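Gentamicin resistance protein (Enterococcus gallinarum, PDB 6CTZ) probably confers aminoglycoside resistance by transferring a phosphate group from a guanine nucleotide to the 2''-hydroxyl of drugs such as kanamycin and gentamicin. Local coordinates at residues D222-Y225 and D226-Y229; I255-V258 and S259-T263. The protein carries 2 engineered substitutions. All coordinates share one frame; numbering follows the deposited sequence.

Interaction 1 of 2, residues D222-Y225 and D226-Y229; sequences DPDY and DYVY. With KAN (kanamycin a), chain E.
Tyr-225 lays its ring beneath Val-228 in a short 3-10 turn that runs into helix 228-234, in the kinase-like fold of an aminoglycoside phosphotransferase. Three i to i+3 backbone bonds carry the turn across the contact: Asp-226 N to Pro-223 O, Tyr-227 N to Asp-224 O, and Val-228 N to Tyr-225 O. At its start, Asp-222 OD1 accepts from Asp-224 N at 2.9 Å, from above the carboxylate plane, which closes an Asx turn. Asp-222 OD2 and Asp-224 OD2 both form salt bridges with Lys-257 NZ.

Starting at CB, the Tyr-225 side chain first lies 3.3 Å from Asp-226 N. With CG anti to the backbone N (chi1 -169°), the ring then extends along the turn toward the drug. Val-228 CG1 sits over one face in a CH-pi contact, 3.8 Å from the Tyr-225 ring centroid and nearest to CE2 and CZ. The ring of Phe-261 also meets that of Tyr-225. The same Val-228 methyl also lies over one face of the Tyr-229 ring, toward its rim, so it packs against both tyrosines. The opposite face of Tyr-229 carries kanamycin, whose C7 lies 3.7 Å above the plane and over the ring centre. Tyr-229 OH is 3.6 Å from kanamycin C17 and hydrogen-bonded to Asp-265.

The Asp-226 carboxylate accepts from two backbone nitrogens, OD2 from His-190 and OD1 from Gly-191, while Tyr-227 OH bonds Glu-248. The two hydroxyls, Tyr-225 OH and Tyr-229 OH, lie 3.7 Å apart and are joined through a water. It donates to Tyr-229 OH, lies in plane at the edge of the Tyr-225 ring, and reaches kanamycin O14 at 2.5 Å.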
loop_
_atom_site.group_PDB
_atom_site.type_symbol
_atom_site.label_atom_id
_atom_site.label_comp_id
_atom_site.label_asym_id
_atom_site.label_seq_id
_atom_site.Cartn_x
_atom_site.Cartn_y
_atom_site.Cartn_z
ATOM N N ASP A 222 -13.284 0.427 -1.169
ATOM C CA ASP A 222 -13.588 -0.155 -2.465
ATOM C C ASP A 222 -12.527 -1.196 -2.804
ATOM O O ASP A 222 -11.348 -0.843 -2.917
ATOM C CB ASP A 222 -13.574 0.955 -3.506
ATOM C CG ASP A 222 -14.042 0.500 -4.871
ATOM O OD1 ASP A 222 -14.034 -0.720 -5.169
ATOM O OD2 ASP A 222 -14.408 1.388 -5.663
ATOM N N PRO A 223 -12.894 -2.472 -2.981
ATOM C CA PRO A 223 -11.873 -3.482 -3.308
ATOM C C PRO A 223 -11.101 -3.173 -4.577
ATOM O O PRO A 223 -9.950 -3.606 -4.720
ATOM C CB PRO A 223 -12.681 -4.783 -3.413
ATOM C CG PRO A 223 -14.092 -4.322 -3.732
ATOM C CD PRO A 223 -14.251 -3.051 -2.951
ATOM N N ASP A 224 -11.690 -2.427 -5.513
ATOM C CA ASP A 224 -10.948 -2.074 -6.721
ATOM C C ASP A 224 -9.746 -1.188 -6.430
ATOM O O ASP A 224 -8.843 -1.087 -7.276
ATOM C CB ASP A 224 -11.874 -1.394 -7.725
ATOM C CG ASP A 224 -12.950 -2.323 -8.250
ATOM O OD1 ASP A 224 -12.745 -3.555 -8.222
ATOM O OD2 ASP A 224 -13.995 -1.823 -8.716
ATOM N N TYR A 225 -9.711 -0.525 -5.269
ATOM C CA TYR A 225 -8.542 0.289 -4.949
ATOM C C TYR A 225 -7.274 -0.555 -4.840
ATOM O O TYR A 225 -6.173 -0.051 -5.097
ATOM C CB TYR A 225 -8.747 1.117 -3.672
ATOM C CG TYR A 225 -7.639 2.121 -3.538
ATOM C CD1 TYR A 225 -7.678 3.311 -4.257
ATOM C CD2 TYR A 225 -6.512 1.859 -2.751
ATOM C CE1 TYR A 225 -6.647 4.229 -4.183
ATOM C CE2 TYR A 225 -5.470 2.774 -2.673
ATOM C CZ TYR A 225 -5.550 3.960 -3.388
ATOM O OH TYR A 225 -4.524 4.875 -3.331
ATOM N N ASP A 226 -7.398 -1.837 -4.482
ATOM C CA ASP A 226 -6.192 -2.653 -4.352
ATOM C C ASP A 226 -5.559 -2.987 -5.692
ATOM O O ASP A 226 -4.524 -3.659 -5.714
ATOM C CB ASP A 226 -6.450 -3.914 -3.521
ATOM C CG ASP A 226 -6.167 -3.717 -2.031
ATOM O OD1 ASP A 226 -5.615 -2.664 -1.622
ATOM O OD2 ASP A 226 -6.481 -4.654 -1.266
ATOM N N TYR A 227 -6.131 -2.529 -6.807
ATOM C CA TYR A 227 -5.447 -2.634 -8.085
ATOM C C TYR A 227 -4.554 -1.437 -8.405
ATOM O O TYR A 227 -3.813 -1.506 -9.388
ATOM C CB TYR A 227 -6.462 -2.781 -9.220
ATOM C CG TYR A 227 -7.227 -4.084 -9.242
ATOM C CD1 TYR A 227 -6.589 -5.287 -9.539
ATOM C CD2 TYR A 227 -8.602 -4.107 -9.024
ATOM C CE1 TYR A 227 -7.283 -6.471 -9.589
ATOM C CE2 TYR A 227 -9.315 -5.300 -9.078
ATOM C CZ TYR A 227 -8.646 -6.475 -9.356
ATOM O OH TYR A 227 -9.315 -7.672 -9.433
ATOM N N VAL A 228 -4.598 -0.352 -7.617
ATOM C CA VAL A 228 -3.993 0.913 -8.055
ATOM C C VAL A 228 -2.498 0.777 -8.320
ATOM O O VAL A 228 -2.001 1.259 -9.347
ATOM C CB VAL A 228 -4.331 2.082 -7.108
ATOM C CG1 VAL A 228 -3.734 1.897 -5.726
ATOM C CG2 VAL A 228 -3.852 3.405 -7.713
ATOM N N TYR A 229 -1.756 0.136 -7.404
ATOM C CA TYR A 229 -0.313 0.004 -7.591
ATOM C C TYR A 229 0.070 -1.197 -8.433
ATOM O O TYR A 229 1.166 -1.211 -9.006
ATOM C CB TYR A 229 0.443 0.044 -6.254
ATOM C CG TYR A 229 0.131 1.315 -5.503
ATOM C CD1 TYR A 229 0.484 2.557 -6.021
ATOM C CD2 TYR A 229 -0.547 1.280 -4.287
ATOM C CE1 TYR A 229 0.159 3.727 -5.361
ATOM C CE2 TYR A 229 -0.870 2.449 -3.618
ATOM C CZ TYR A 229 -0.519 3.669 -4.164
ATOM O OH TYR A 229 -0.839 4.829 -3.505
HETATM C C1 KAN E . 4.832 7.250 -6.026
HETATM C C2 KAN E . 4.375 7.945 -7.310
HETATM C C3 KAN E . 5.045 7.294 -8.502
HETATM C C4 KAN E . 6.547 7.422 -8.306
HETATM C C5 KAN E . 6.988 6.763 -7.002
HETATM C C6 KAN E . 8.480 6.959 -6.747
HETATM C C7 KAN E . 3.122 3.158 -3.126
HETATM C C8 KAN E . 3.489 4.543 -2.602
HETATM C C9 KAN E . 3.519 5.551 -3.756
HETATM C C10 KAN E . 4.470 5.111 -4.870
HETATM C C11 KAN E . 4.127 3.695 -5.337
HETATM C C12 KAN E . 4.130 2.708 -4.175
HETATM C C13 KAN E . 2.834 5.864 -0.670
HETATM C C14 KAN E . 2.188 5.550 0.670
HETATM C C15 KAN E . 0.667 5.532 0.489
HETATM C C16 KAN E . 0.206 6.862 -0.095
HETATM C C17 KAN E . 0.969 7.154 -1.372
HETATM C C18 KAN E . 0.600 8.540 -1.879
HETATM N N1 KAN E . 8.806 6.355 -5.469
HETATM N N2 KAN E . 5.061 3.234 -6.359
HETATM N N3 KAN E . 3.072 2.212 -2.012
HETATM N N4 KAN E . -0.039 5.274 1.739
HETATM O O5 KAN E . 6.254 7.236 -5.866
HETATM O O6 KAN E . 2.954 7.824 -7.420
HETATM O O7 KAN E . 4.657 7.939 -9.720
HETATM O O8 KAN E . 7.211 6.797 -9.406
HETATM O O9 KAN E . 4.306 5.920 -6.037
HETATM O O10 KAN E . 3.969 6.822 -3.258
HETATM O O11 KAN E . 2.482 4.872 -1.634
HETATM O O12 KAN E . 2.364 7.132 -1.118
HETATM O O13 KAN E . 2.704 4.299 1.131
HETATM O O14 KAN E . -1.196 6.845 -0.414
HETATM O O15 KAN E . 1.320 8.805 -3.088
HETATM O O HOH W 1 -2.641 5.460 -1.855
#

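Interaction 2 of 2, residues I255-V258 and S259-T263; sequences IRKV and SLFVT
Two successive turns in the first half of the long helix 251-276 make this contact, held by i to i+4 backbone bonds from Ser-259 N to Ile-255 O through Val-262 N to Val-258 O. The serine adds a side-chain bond to the regular pattern. Ser-259 OG, placed between the backbone N and the carbonyl carbon (chi1 81°), folds back on the preceding turn and donates to Arg-256 O at 2.7 Å. That carbonyl therefore has two donors, the second being Leu-260 N at 3.0 Å. The C=O...donor angle is 120° for the hydroxyl and 159° for the amide. Ser-259 OG is also hydrogen-bonded to Arg-171 NH2; the chain of Arg-256, bent at chi2 and chi3, passes with CD 3.7 Å from Ser-259 OG.

On the next flank of the helix, one residue on from Arg-256, Lys-257 and Phe-261 reach out alongside each other. The fully extended lysine lays its CE 3.7 Å from Phe-261 CZ, while Lys-257 O sits over one face of that ring, toward its rim. Val-262 CG2 meets Val-258 O at 3.4 Å.

Around the helix, Ile-255 packs on helix 236-246, and Val-258, Phe-261 and Val-262 face helix 228-234. Arg-256, Lys-257 and Leu-260 touch Tyr-181 of helix 179-182, and Thr-263 packs on helix 162-176.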
loop_
_atom_site.group_PDB
_atom_site.type_symbol
_atom_site.label_atom_id
_atom_site.label_comp_id
_atom_site.label_asym_id
_atom_site.label_seq_id
_atom_site.Cartn_x
_atom_site.Cartn_y
_atom_site.Cartn_z
ATOM N N ILE A 255 -10.388 -1.213 -15.789
ATOM C CA ILE A 255 -9.076 -0.590 -15.958
ATOM C C ILE A 255 -9.204 0.926 -16.000
ATOM O O ILE A 255 -8.380 1.650 -15.428
ATOM C CB ILE A 255 -8.353 -1.154 -17.197
ATOM C CG1 ILE A 255 -7.826 -2.562 -16.921
ATOM C CG2 ILE A 255 -7.244 -0.214 -17.670
ATOM C CD1 ILE A 255 -6.621 -2.614 -15.967
ATOM N N ARG A 256 -10.237 1.438 -16.679
ATOM C CA ARG A 256 -10.474 2.879 -16.663
ATOM C C ARG A 256 -10.674 3.383 -15.237
ATOM O O ARG A 256 -10.065 4.380 -14.826
ATOM C CB ARG A 256 -11.668 3.242 -17.546
ATOM C CG ARG A 256 -12.044 4.714 -17.438
ATOM C CD ARG A 256 -10.917 5.648 -17.870
ATOM N NE ARG A 256 -10.460 5.380 -19.233
ATOM C CZ ARG A 256 -11.001 5.905 -20.326
ATOM N NH1 ARG A 256 -12.027 6.744 -20.238
ATOM N NH2 ARG A 256 -10.503 5.585 -21.511
ATOM N N LYS A 257 -11.509 2.690 -14.459
ATOM C CA LYS A 257 -11.715 3.079 -13.067
ATOM C C LYS A 257 -10.400 3.105 -12.295
ATOM O O LYS A 257 -10.099 4.074 -11.587
ATOM C CB LYS A 257 -12.678 2.102 -12.404
ATOM C CG LYS A 257 -13.014 2.467 -10.974
ATOM C CD LYS A 257 -13.924 1.441 -10.332
ATOM C CE LYS A 257 -14.134 1.738 -8.861
ATOM N NZ LYS A 257 -15.014 0.731 -8.208
ATOM N N VAL A 258 -9.605 2.038 -12.415
ATOM C CA VAL A 258 -8.344 2.002 -11.682
ATOM C C VAL A 258 -7.395 3.086 -12.188
ATOM O O VAL A 258 -6.643 3.678 -11.403
ATOM C CB VAL A 258 -7.725 0.593 -11.741
ATOM C CG1 VAL A 258 -6.401 0.561 -10.976
ATOM C CG2 VAL A 258 -8.665 -0.414 -11.135
ATOM N N SER A 259 -7.431 3.389 -13.490
ATOM C CA SER A 259 -6.567 4.438 -14.013
ATOM C C SER A 259 -6.938 5.795 -13.430
ATOM O O SER A 259 -6.066 6.654 -13.258
ATOM C CB SER A 259 -6.620 4.456 -15.544
ATOM O OG SER A 259 -7.769 5.135 -16.023
ATOM N N LEU A 260 -8.226 6.010 -13.131
ATOM C CA LEU A 260 -8.627 7.225 -12.430
ATOM C C LEU A 260 -8.004 7.269 -11.035
ATOM O O LEU A 260 -7.459 8.299 -10.621
ATOM C CB LEU A 260 -10.153 7.327 -12.374
ATOM C CG LEU A 260 -10.810 7.609 -13.736
ATOM C CD1 LEU A 260 -12.297 7.234 -13.715
ATOM C CD2 LEU A 260 -10.632 9.054 -14.171
ATOM N N PHE A 261 -8.051 6.146 -10.301
ATOM C CA PHE A 261 -7.342 6.074 -9.025
ATOM C C PHE A 261 -5.860 6.388 -9.197
ATOM O O PHE A 261 -5.253 7.011 -8.323
ATOM C CB PHE A 261 -7.480 4.680 -8.400
ATOM C CG PHE A 261 -8.878 4.315 -7.961
ATOM C CD1 PHE A 261 -9.818 5.284 -7.661
ATOM C CD2 PHE A 261 -9.235 2.981 -7.835
ATOM C CE1 PHE A 261 -11.095 4.925 -7.251
ATOM C CE2 PHE A 261 -10.496 2.619 -7.431
ATOM C CZ PHE A 261 -11.432 3.591 -7.137
ATOM N N VAL A 262 -5.245 5.930 -10.295
ATOM C CA VAL A 262 -3.830 6.227 -10.522
ATOM C C VAL A 262 -3.614 7.727 -10.674
ATOM O O VAL A 262 -2.656 8.283 -10.124
ATOM C CB VAL A 262 -3.269 5.433 -11.718
ATOM C CG1 VAL A 262 -1.866 5.906 -12.065
ATOM C CG2 VAL A 262 -3.244 3.947 -11.410
ATOM N N THR A 263 -4.483 8.404 -11.440
ATOM C CA THR A 263 -4.404 9.863 -11.530
ATOM C C THR A 263 -4.473 10.492 -10.144
ATOM O O THR A 263 -3.667 11.366 -9.801
ATOM C CB THR A 263 -5.534 10.416 -12.407
ATOM O OG1 THR A 263 -5.451 9.858 -13.728
ATOM C CG2 THR A 263 -5.455 11.961 -12.483
#

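From the N terminus, interaction 1 comes first, in the turn after strand 209-212 that leads into helix 228-234. Interaction 2 follows on helix 251-276, after helix 236-246. Interaction 1 closes before interaction 2 opens, so the two neither nest nor cross, and the long-range closure comes from contacts between them, whose centres are about 9 Å apart. Lys-257 NZ spans the gap with two salt bridges, to Asp-222 OD2 at 2.7 Å and to Asp-224 OD2 at 2.8 Å. Next to it, Val-258 CG1 packs on Tyr-227 O, and a turn later Val-262 CG2 packs on Val-228 O. Helix 251-276 is thereby fastened along the turn into helix 228-234, where Tyr-229 lines the kanamycin pocket.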